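Local atomic coordinates of reducing-end xylose-releasing exo-oligoxylanase Rex8A (Paenibacillus barcinonensis, PDB entry 6SUD), a protein that hydrolyses xylooligosaccharides, linear or branched, releasing xylose from their reducing ends during the breakdown of xylan. Residues G12-L17 and D276-R281; Y74-A79 and E131-A136; A136-S141 and D152-A157. The protein carries 1 engineered substitution. All blocks are in the same frame, centred on the assembly; numbering follows the deposited sequence.

Contact 1: G12-L17 and D276-R281; sequences GTYANL and DWEWFR
E278 reaches from the last turn of helix 268-280 to the backbone of Y14 and A15, laying its carboxylate against Y14 CA and the methyl of A15. This is a loop-to-helix contact at the periphery of the (alpha/alpha)6 barrel of a family 8 glycoside hydrolase, away from the substrate-binding residues: the loop between helices 8-11 and 17-20 is held against the C-terminal end of a helix 259 residues further on. The one direct hydrogen bond between the two segments runs from A15 N to E278 OE2, 2.9 Å long and nearly straight at 165°, with the N-H coming from above the carboxylate plane. CG of E278 is anti to the backbone N (chi1 177°), and the bend at chi2 then turns the acid toward the loop. E278 OE2 also lies 3.4 Å from Y14 CA. The other oxygen, E278 OE1, stands 3.3 Å from R281 NH2, a salt bridge of charge alone because it lies well out of the guanidinium plane. The nearby positive charge is likely to favour the ionised form of E278.

Y14 adds a ring contact: the edge of its ring meets the indole of W279, with Y14 CE2 3.9 Å from W279 CD1. The planes are steeply inclined, at 85°. The polar groups of both rings are held by C-terminal residues, W279 NE1 by Y377 O and Y14 OH by V379 N, which places the contact where the two chain termini come together. R281, the first residue past the helix, turns back over its end: its NE bonds W277 O, and R281 NH2 meets E278 O in the carbonyl plane, on a lone pair, at 2.9 Å.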
loop_
_atom_site.group_PDB
_atom_site.type_symbol
_atom_site.label_atom_id
_atom_site.label_comp_id
_atom_site.label_asym_id
_atom_site.label_seq_id
_atom_site.Cartn_x
_atom_site.Cartn_y
_atom_site.Cartn_z
ATOM N N GLY A 12 20.237 2.486 -8.576
ATOM C CA GLY A 12 19.602 3.809 -8.737
ATOM C C GLY A 12 18.826 3.905 -10.046
ATOM O O GLY A 12 18.361 5.008 -10.376
ATOM N N THR A 13 18.678 2.790 -10.766
ATOM C CA THR A 13 17.984 2.719 -12.082
ATOM C C THR A 13 16.622 2.045 -11.911
ATOM O O THR A 13 16.575 0.913 -11.398
ATOM C CB THR A 13 18.853 1.988 -13.112
ATOM O OG1 THR A 13 20.022 2.787 -13.285
ATOM C CG2 THR A 13 18.170 1.776 -14.444
ATOM N N TYR A 14 15.560 2.711 -12.369
ATOM C CA TYR A 14 14.152 2.245 -12.252
ATOM C C TYR A 14 13.620 1.875 -13.633
ATOM O O TYR A 14 13.745 2.697 -14.547
ATOM C CB TYR A 14 13.303 3.324 -11.575
ATOM C CG TYR A 14 13.685 3.487 -10.128
ATOM C CD1 TYR A 14 14.718 4.324 -9.740
ATOM C CD2 TYR A 14 13.070 2.718 -9.155
ATOM C CE1 TYR A 14 15.089 4.436 -8.410
ATOM C CE2 TYR A 14 13.426 2.823 -7.824
ATOM C CZ TYR A 14 14.433 3.687 -7.448
ATOM O OH TYR A 14 14.778 3.752 -6.136
ATOM N N ALA A 15 13.049 0.675 -13.771
ATOM C CA ALA A 15 12.377 0.227 -15.012
ATOM C C ALA A 15 11.246 1.201 -15.326
ATOM O O ALA A 15 10.420 1.483 -14.435
ATOM C CB ALA A 15 11.840 -1.177 -14.893
ATOM N N ASN A 16 11.205 1.672 -16.571
ATOM C CA ASN A 16 10.084 2.488 -17.092
ATOM C C ASN A 16 9.375 1.587 -18.091
ATOM O O ASN A 16 9.834 1.517 -19.247
ATOM C CB ASN A 16 10.573 3.820 -17.665
ATOM C CG ASN A 16 9.465 4.687 -18.230
ATOM O OD1 ASN A 16 8.355 4.219 -18.485
ATOM N ND2 ASN A 16 9.758 5.957 -18.459
ATOM N N LEU A 17 8.358 0.863 -17.634
ATOM C CA LEU A 17 7.685 -0.157 -18.468
ATOM C C LEU A 17 6.835 0.529 -19.526
ATOM O O LEU A 17 6.634 -0.109 -20.558
ATOM C CB LEU A 17 6.852 -1.089 -17.588
ATOM C CG LEU A 17 7.703 -1.954 -16.669
ATOM C CD1 LEU A 17 6.899 -3.090 -16.089
ATOM C CD2 LEU A 17 8.894 -2.499 -17.428
ATOM N N ASP A 276 8.862 -5.016 -4.505
ATOM C CA ASP A 276 10.004 -5.627 -3.763
ATOM C C ASP A 276 11.025 -6.180 -4.766
ATOM O O ASP A 276 12.255 -6.069 -4.520
ATOM C CB ASP A 276 9.551 -6.759 -2.841
ATOM C CG ASP A 276 10.684 -7.289 -1.977
ATOM O OD1 ASP A 276 11.360 -6.465 -1.344
ATOM O OD2 ASP A 276 10.898 -8.526 -1.974
ATOM N N TRP A 277 10.530 -6.827 -5.823
ATOM C CA TRP A 277 11.396 -7.360 -6.905
ATOM C C TRP A 277 12.137 -6.192 -7.569
ATOM O O TRP A 277 13.370 -6.265 -7.676
ATOM C CB TRP A 277 10.600 -8.177 -7.919
ATOM C CG TRP A 277 11.480 -8.684 -9.016
ATOM C CD1 TRP A 277 11.534 -8.252 -10.302
ATOM C CD2 TRP A 277 12.478 -9.703 -8.891
ATOM N NE1 TRP A 277 12.473 -8.950 -10.998
ATOM C CE2 TRP A 277 13.078 -9.843 -10.160
ATOM C CE3 TRP A 277 12.931 -10.500 -7.834
ATOM C CZ2 TRP A 277 14.103 -10.757 -10.397
ATOM C CZ3 TRP A 277 13.960 -11.388 -8.070
ATOM C CH2 TRP A 277 14.533 -11.519 -9.335
ATOM N N GLU A 278 11.412 -5.140 -7.957
ATOM C CA GLU A 278 12.003 -3.945 -8.624
ATOM C C GLU A 278 13.093 -3.334 -7.719
ATOM O O GLU A 278 14.208 -3.091 -8.212
ATOM C CB GLU A 278 10.912 -2.944 -9.005
ATOM C CG GLU A 278 11.446 -1.665 -9.631
ATOM C CD GLU A 278 12.341 -1.795 -10.851
ATOM O OE1 GLU A 278 12.449 -2.913 -11.405
ATOM O OE2 GLU A 278 12.929 -0.757 -11.261
ATOM N N TRP A 279 12.803 -3.096 -6.438
ATOM C CA TRP A 279 13.735 -2.391 -5.510
ATOM C C TRP A 279 14.919 -3.278 -5.116
ATOM O O TRP A 279 16.052 -2.732 -5.054
ATOM C CB TRP A 279 12.996 -1.893 -4.264
ATOM C CG TRP A 279 12.144 -0.686 -4.513
ATOM C CD1 TRP A 279 11.870 -0.101 -5.713
ATOM C CD2 TRP A 279 11.437 0.082 -3.522
ATOM N NE1 TRP A 279 11.058 0.988 -5.535
ATOM C CE2 TRP A 279 10.773 1.124 -4.207
ATOM C CE3 TRP A 279 11.296 -0.005 -2.131
ATOM C CZ2 TRP A 279 9.979 2.060 -3.544
ATOM C CZ3 TRP A 279 10.517 0.930 -1.482
ATOM C CH2 TRP A 279 9.881 1.956 -2.183
ATOM N N PHE A 280 14.690 -4.554 -4.780
ATOM C CA PHE A 280 15.695 -5.390 -4.056
ATOM C C PHE A 280 16.083 -6.649 -4.836
ATOM O O PHE A 280 17.178 -7.160 -4.540
ATOM C CB PHE A 280 15.199 -5.704 -2.644
ATOM C CG PHE A 280 15.160 -4.473 -1.780
ATOM C CD1 PHE A 280 16.326 -3.796 -1.463
ATOM C CD2 PHE A 280 13.970 -3.969 -1.298
ATOM C CE1 PHE A 280 16.297 -2.644 -0.699
ATOM C CE2 PHE A 280 13.937 -2.799 -0.556
ATOM C CZ PHE A 280 15.103 -2.148 -0.233
ATOM N N ARG A 281 15.229 -7.150 -5.741
ATOM C CA ARG A 281 15.567 -8.240 -6.702
ATOM C C ARG A 281 16.078 -9.459 -5.909
ATOM O O ARG A 281 17.022 -10.106 -6.372
ATOM C CB ARG A 281 16.599 -7.713 -7.715
ATOM C CG ARG A 281 16.413 -8.188 -9.153
ATOM C CD ARG A 281 15.179 -7.630 -9.844
ATOM N NE ARG A 281 15.087 -6.174 -9.855
ATOM C CZ ARG A 281 15.664 -5.359 -10.742
ATOM N NH1 ARG A 281 16.423 -5.844 -11.717
ATOM N NH2 ARG A 281 15.500 -4.050 -10.628
HETATM O O HOH W 1 18.081 -2.150 -11.176
#

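Contact 2: Y74-A79 and E131-A136; sequences YGMMMA and EFFAMA
One face of the F132 ring is covered by the edge of Y74, an edge-to-face (T-shaped) pair in which Y74 CE1 stands over the centre of the phenylalanine, with the planes at 75°; M77 CB lies at the F132 edge, near its plane. The F133 ring is likewise met at its edge, by M76 SD. These groups fill the interface of helices 69-81 and 127-144, two nearly parallel helices in the (alpha/alpha)6 barrel of glycoside hydrolase family 8, whose segment axes approach to 8.6 Å at 24°.

The Met-aromatic contact brings M76 SD within 3.5 Å of F133 CD1, and the sulfur lies practically in the ring plane. A bend at chi3, about the CG-SD bond, keeps M76 CE near the ring, 4.0 Å from F133 CD1. A136 is small enough for the backbones to close in: its CB sits 4.0 Å from M76 CB, and the CA atoms of M77 and A136 are 4.9 Å apart.

Y74 also borders the catalytic centre. Its side chain is about 3 Å, between nearest atoms, from that of E70, the inferred proton donor, and its OH is hydrogen-bonded to R268, one of the xylose-pocket residues. Y74, held against F132, thus lies directly beside active-site residues.

M77 reaches across to helix 127-144. With CG anti to its backbone N (chi1 -176°) and further bends at chi2 and chi3, it curls alongside that helix, where M77 CE rests 3.6 Å from M135 CG.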
loop_
_atom_site.group_PDB
_atom_site.type_symbol
_atom_site.label_atom_id
_atom_site.label_comp_id
_atom_site.label_asym_id
_atom_site.label_seq_id
_atom_site.Cartn_x
_atom_site.Cartn_y
_atom_site.Cartn_z
ATOM N N TYR A 74 -1.642 6.620 2.236
ATOM C CA TYR A 74 -1.520 6.505 0.757
ATOM C C TYR A 74 -1.290 7.892 0.159
ATOM O O TYR A 74 -0.368 8.047 -0.642
ATOM C CB TYR A 74 -2.773 5.904 0.120
ATOM C CG TYR A 74 -2.906 4.406 0.211
ATOM C CD1 TYR A 74 -1.867 3.615 0.660
ATOM C CD2 TYR A 74 -4.079 3.783 -0.171
ATOM C CE1 TYR A 74 -1.996 2.239 0.730
ATOM C CE2 TYR A 74 -4.219 2.404 -0.131
ATOM C CZ TYR A 74 -3.174 1.635 0.337
ATOM O OH TYR A 74 -3.290 0.272 0.420
ATOM N N GLY A 75 -2.111 8.873 0.539
ATOM C CA GLY A 75 -1.960 10.247 0.022
ATOM C C GLY A 75 -0.587 10.818 0.342
ATOM O O GLY A 75 0.008 11.474 -0.515
ATOM N N MET A 76 -0.071 10.560 1.538
ATOM C CA MET A 76 1.288 11.029 1.894
ATOM C C MET A 76 2.342 10.350 0.999
ATOM O O MET A 76 3.281 11.048 0.553
ATOM C CB MET A 76 1.555 10.770 3.373
ATOM C CG MET A 76 0.910 11.808 4.267
ATOM S SD MET A 76 0.859 11.279 5.991
ATOM C CE MET A 76 2.617 11.250 6.333
ATOM N N MET A 77 2.205 9.055 0.708
ATOM C CA MET A 77 3.177 8.348 -0.158
ATOM C C MET A 77 3.102 8.927 -1.570
ATOM O O MET A 77 4.155 9.158 -2.170
ATOM C CB MET A 77 2.940 6.835 -0.230
ATOM C CG MET A 77 4.005 6.118 -1.057
ATOM S SD MET A 77 5.709 6.341 -0.414
ATOM C CE MET A 77 5.667 5.218 0.974
ATOM N N MET A 78 1.897 9.150 -2.090
ATOM C CA MET A 78 1.762 9.725 -3.452
ATOM C C MET A 78 2.434 11.103 -3.459
ATOM O O MET A 78 3.214 11.373 -4.393
ATOM C CB MET A 78 0.300 9.870 -3.860
ATOM C CG MET A 78 -0.490 8.571 -3.828
ATOM S SD MET A 78 -2.241 8.930 -4.146
ATOM C CE MET A 78 -2.990 7.329 -3.867
ATOM N N ALA A 79 2.182 11.909 -2.422
ATOM C CA ALA A 79 2.673 13.315 -2.332
ATOM C C ALA A 79 4.201 13.311 -2.377
ATOM O O ALA A 79 4.765 14.144 -3.122
ATOM C CB ALA A 79 2.160 14.075 -1.135
ATOM N N GLU A 131 2.478 1.491 8.719
ATOM C CA GLU A 131 3.711 1.181 7.947
ATOM C C GLU A 131 3.851 2.120 6.738
ATOM O O GLU A 131 4.976 2.496 6.421
ATOM C CB GLU A 131 3.748 -0.291 7.561
ATOM C CG GLU A 131 2.634 -0.703 6.640
ATOM C CD GLU A 131 2.643 -2.191 6.392
ATOM O OE1 GLU A 131 3.679 -2.821 6.679
ATOM O OE2 GLU A 131 1.603 -2.711 5.957
ATOM N N PHE A 132 2.762 2.554 6.101
ATOM C CA PHE A 132 2.871 3.564 5.013
ATOM C C PHE A 132 3.193 4.941 5.585
ATOM O O PHE A 132 3.954 5.665 4.936
ATOM C CB PHE A 132 1.610 3.670 4.159
ATOM C CG PHE A 132 1.643 2.829 2.910
ATOM C CD1 PHE A 132 1.370 1.474 2.974
ATOM C CD2 PHE A 132 1.869 3.396 1.662
ATOM C CE1 PHE A 132 1.382 0.690 1.829
ATOM C CE2 PHE A 132 1.864 2.615 0.514
ATOM C CZ PHE A 132 1.611 1.260 0.602
ATOM N N PHE A 133 2.587 5.330 6.708
ATOM C CA PHE A 133 2.888 6.641 7.334
ATOM C C PHE A 133 4.399 6.702 7.554
ATOM O O PHE A 133 5.063 7.652 7.114
ATOM C CB PHE A 133 2.154 6.832 8.663
ATOM C CG PHE A 133 0.716 7.292 8.619
ATOM C CD1 PHE A 133 0.326 8.395 7.879
ATOM C CD2 PHE A 133 -0.236 6.680 9.419
ATOM C CE1 PHE A 133 -0.988 8.831 7.910
ATOM C CE2 PHE A 133 -1.560 7.116 9.443
ATOM C CZ PHE A 133 -1.924 8.205 8.692
ATOM N N ALA A 134 4.942 5.664 8.203
ATOM C CA ALA A 134 6.361 5.596 8.587
ATOM C C ALA A 134 7.233 5.693 7.326
ATOM O O ALA A 134 8.171 6.507 7.308
ATOM C CB ALA A 134 6.616 4.324 9.351
ATOM N N MET A 135 6.931 4.908 6.294
ATOM C CA MET A 135 7.745 4.910 5.054
ATOM C C MET A 135 7.653 6.280 4.375
ATOM O O MET A 135 8.691 6.809 3.952
ATOM C CB MET A 135 7.304 3.816 4.081
ATOM C CG MET A 135 8.255 3.627 2.908
ATOM S SD MET A 135 9.777 2.761 3.389
ATOM C CE MET A 135 10.914 4.103 3.717
ATOM N N ALA A 136 6.460 6.849 4.268
ATOM C CA ALA A 136 6.276 8.169 3.617
ATOM C C ALA A 136 7.043 9.252 4.396
ATOM O O ALA A 136 7.685 10.122 3.748
ATOM C CB ALA A 136 4.814 8.483 3.485
#

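Contact 3: A136-S141 and D152-A157; sequences ALFFAS and DYQAQA
The A157 methyl sits over the centre of the F138 ring, A157 CB being 3.4 Å from the centroid and 12° off the normal, a close CH-pi contact. CG of F138 is anti to its carbonyl carbon (chi1 -79°), which brings the ring end nearer helix 153-170. A second methyl does the same in the other direction, A140 CB resting on a face of the Y153 ring, offset toward its rim, with 3.8 Å to Y153 CG. Each helix therefore offers a small alanine bump to a flat ring of its neighbour. Y153 in turn enters the hollow formed by L137, A140 and S141, its CB 3.3 Å from L137 O. L137 crosses Y153 at about a right angle; its CD2 branch meets the tyrosine edge, 3.6 Å from Y153 CD1, while CD1 leans on Q156 CB. Replacing F138 with an alanine would probably leave a gap over the A157 methyl and strip Q154 CG of its apolar neighbour.

S141 fits against the first turn of the second helix, its OG 3.5 Å from Q154 CB and hydrogen-bonded to D146 in the connection between the helices. D146 also accepts from Q154 N. Y153 OH bonds D89 and K85 of helix 85-99. The segment axes run antiparallel at 159° and come within 7.8 Å, an alpha-helical hairpin of consecutive helices, as expected in the (alpha/alpha)6 barrel of family 8 enzymes.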
loop_
_atom_site.group_PDB
_atom_site.type_symbol
_atom_site.label_atom_id
_atom_site.label_comp_id
_atom_site.label_asym_id
_atom_site.label_seq_id
_atom_site.Cartn_x
_atom_site.Cartn_y
_atom_site.Cartn_z
ATOM N N ALA A 136 6.460 6.849 4.268
ATOM C CA ALA A 136 6.276 8.169 3.617
ATOM C C ALA A 136 7.043 9.252 4.396
ATOM O O ALA A 136 7.685 10.122 3.748
ATOM C CB ALA A 136 4.814 8.483 3.485
ATOM N N LEU A 137 7.001 9.211 5.728
ATOM C CA LEU A 137 7.690 10.213 6.591
ATOM C C LEU A 137 9.211 10.060 6.454
ATOM O O LEU A 137 9.923 11.090 6.364
ATOM C CB LEU A 137 7.252 10.024 8.038
ATOM C CG LEU A 137 5.909 10.645 8.400
ATOM C CD1 LEU A 137 5.368 10.019 9.670
ATOM C CD2 LEU A 137 6.036 12.151 8.535
ATOM N N PHE A 138 9.710 8.833 6.381
ATOM C CA PHE A 138 11.156 8.595 6.128
ATOM C C PHE A 138 11.549 9.213 4.783
ATOM O O PHE A 138 12.588 9.877 4.705
ATOM C CB PHE A 138 11.530 7.115 6.177
ATOM C CG PHE A 138 11.677 6.561 7.569
ATOM C CD1 PHE A 138 12.427 7.241 8.523
ATOM C CD2 PHE A 138 11.108 5.344 7.908
ATOM C CE1 PHE A 138 12.553 6.744 9.811
ATOM C CE2 PHE A 138 11.250 4.842 9.195
ATOM C CZ PHE A 138 11.966 5.546 10.141
ATOM N N PHE A 139 10.736 9.024 3.743
ATOM C CA PHE A 139 11.027 9.577 2.392
ATOM C C PHE A 139 10.956 11.109 2.442
ATOM O O PHE A 139 11.776 11.758 1.798
ATOM C CB PHE A 139 10.091 9.006 1.318
ATOM C CG PHE A 139 10.345 7.572 0.925
ATOM C CD1 PHE A 139 11.552 6.944 1.214
ATOM C CD2 PHE A 139 9.372 6.839 0.264
ATOM C CE1 PHE A 139 11.773 5.623 0.848
ATOM C CE2 PHE A 139 9.600 5.515 -0.098
ATOM C CZ PHE A 139 10.794 4.911 0.198
ATOM N N ALA A 140 9.992 11.672 3.167
ATOM C CA ALA A 140 9.856 13.139 3.344
ATOM C C ALA A 140 11.150 13.676 3.970
ATOM O O ALA A 140 11.696 14.667 3.472
ATOM C CB ALA A 140 8.645 13.461 4.179
ATOM N N SER A 141 11.654 13.019 5.009
ATOM C CA SER A 141 12.880 13.472 5.711
ATOM C C SER A 141 14.060 13.454 4.737
ATOM O O SER A 141 14.905 14.398 4.765
ATOM C CB SER A 141 13.174 12.615 6.892
ATOM O OG SER A 141 14.282 13.141 7.605
ATOM N N ASP A 152 8.892 17.268 11.929
ATOM C CA ASP A 152 10.161 16.553 12.218
ATOM C C ASP A 152 9.989 15.097 11.761
ATOM O O ASP A 152 9.912 14.202 12.615
ATOM C CB ASP A 152 10.554 16.669 13.697
ATOM C CG ASP A 152 9.494 16.239 14.696
ATOM O OD1 ASP A 152 8.328 16.507 14.449
ATOM O OD2 ASP A 152 9.862 15.645 15.738
ATOM N N TYR A 153 9.957 14.884 10.440
ATOM C CA TYR A 153 9.465 13.646 9.780
ATOM C C TYR A 153 10.190 12.392 10.282
ATOM O O TYR A 153 9.500 11.395 10.600
ATOM C CB TYR A 153 9.640 13.744 8.264
ATOM C CG TYR A 153 9.048 14.976 7.643
ATOM C CD1 TYR A 153 7.686 15.218 7.675
ATOM C CD2 TYR A 153 9.852 15.888 6.982
ATOM C CE1 TYR A 153 7.136 16.340 7.076
ATOM C CE2 TYR A 153 9.318 17.015 6.378
ATOM C CZ TYR A 153 7.958 17.243 6.427
ATOM O OH TYR A 153 7.421 18.351 5.828
ATOM N N GLN A 154 11.529 12.414 10.350
ATOM C CA GLN A 154 12.319 11.208 10.732
ATOM C C GLN A 154 11.924 10.778 12.146
ATOM O O GLN A 154 11.659 9.580 12.338
ATOM C CB GLN A 154 13.830 11.439 10.660
ATOM C CG GLN A 154 14.639 10.161 10.823
ATOM C CD GLN A 154 16.119 10.437 10.956
ATOM O OE1 GLN A 154 16.890 10.258 10.018
ATOM N NE2 GLN A 154 16.529 10.897 12.126
ATOM N N ALA A 155 11.878 11.709 13.105
ATOM C CA ALA A 155 11.546 11.381 14.517
ATOM C C ALA A 155 10.089 10.903 14.610
ATOM O O ALA A 155 9.798 9.992 15.425
ATOM C CB ALA A 155 11.818 12.557 15.417
ATOM N N GLN A 156 9.199 11.474 13.794
ATOM C CA GLN A 156 7.771 11.062 13.721
ATOM C C GLN A 156 7.690 9.617 13.219
ATOM O O GLN A 156 6.986 8.830 13.840
ATOM C CB GLN A 156 6.955 12.014 12.839
ATOM C CG GLN A 156 6.806 13.433 13.404
ATOM C CD GLN A 156 6.027 13.511 14.698
ATOM O OE1 GLN A 156 5.180 12.669 15.001
ATOM N NE2 GLN A 156 6.300 14.549 15.477
ATOM N N ALA A 157 8.415 9.263 12.156
ATOM C CA ALA A 157 8.463 7.884 11.613
ATOM C C ALA A 157 8.920 6.906 12.695
ATOM O O ALA A 157 8.283 5.831 12.837
ATOM C CB ALA A 157 9.389 7.802 10.427
#

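Contacts 2 and 3 are neighbours, their centres 10 Å apart, and share A136 on helix 127-144: the helix packs first against helix 69-81 and, about a turn further on, against helix 153-170. They follow one another in sequence, and M76 CE packs on L137 CG where they join. Contact 1 brackets both along the chain, pairing the loop near the N-terminus with the end of helix 268-280. Its centre lies 19 Å from contact 2, which it does not touch, and 23 Å from contact 3, which it meets through W279 and F139. Contact 2 flanks the catalytic centre, whereas contacts 1 and 3 are structural packing away from the sites.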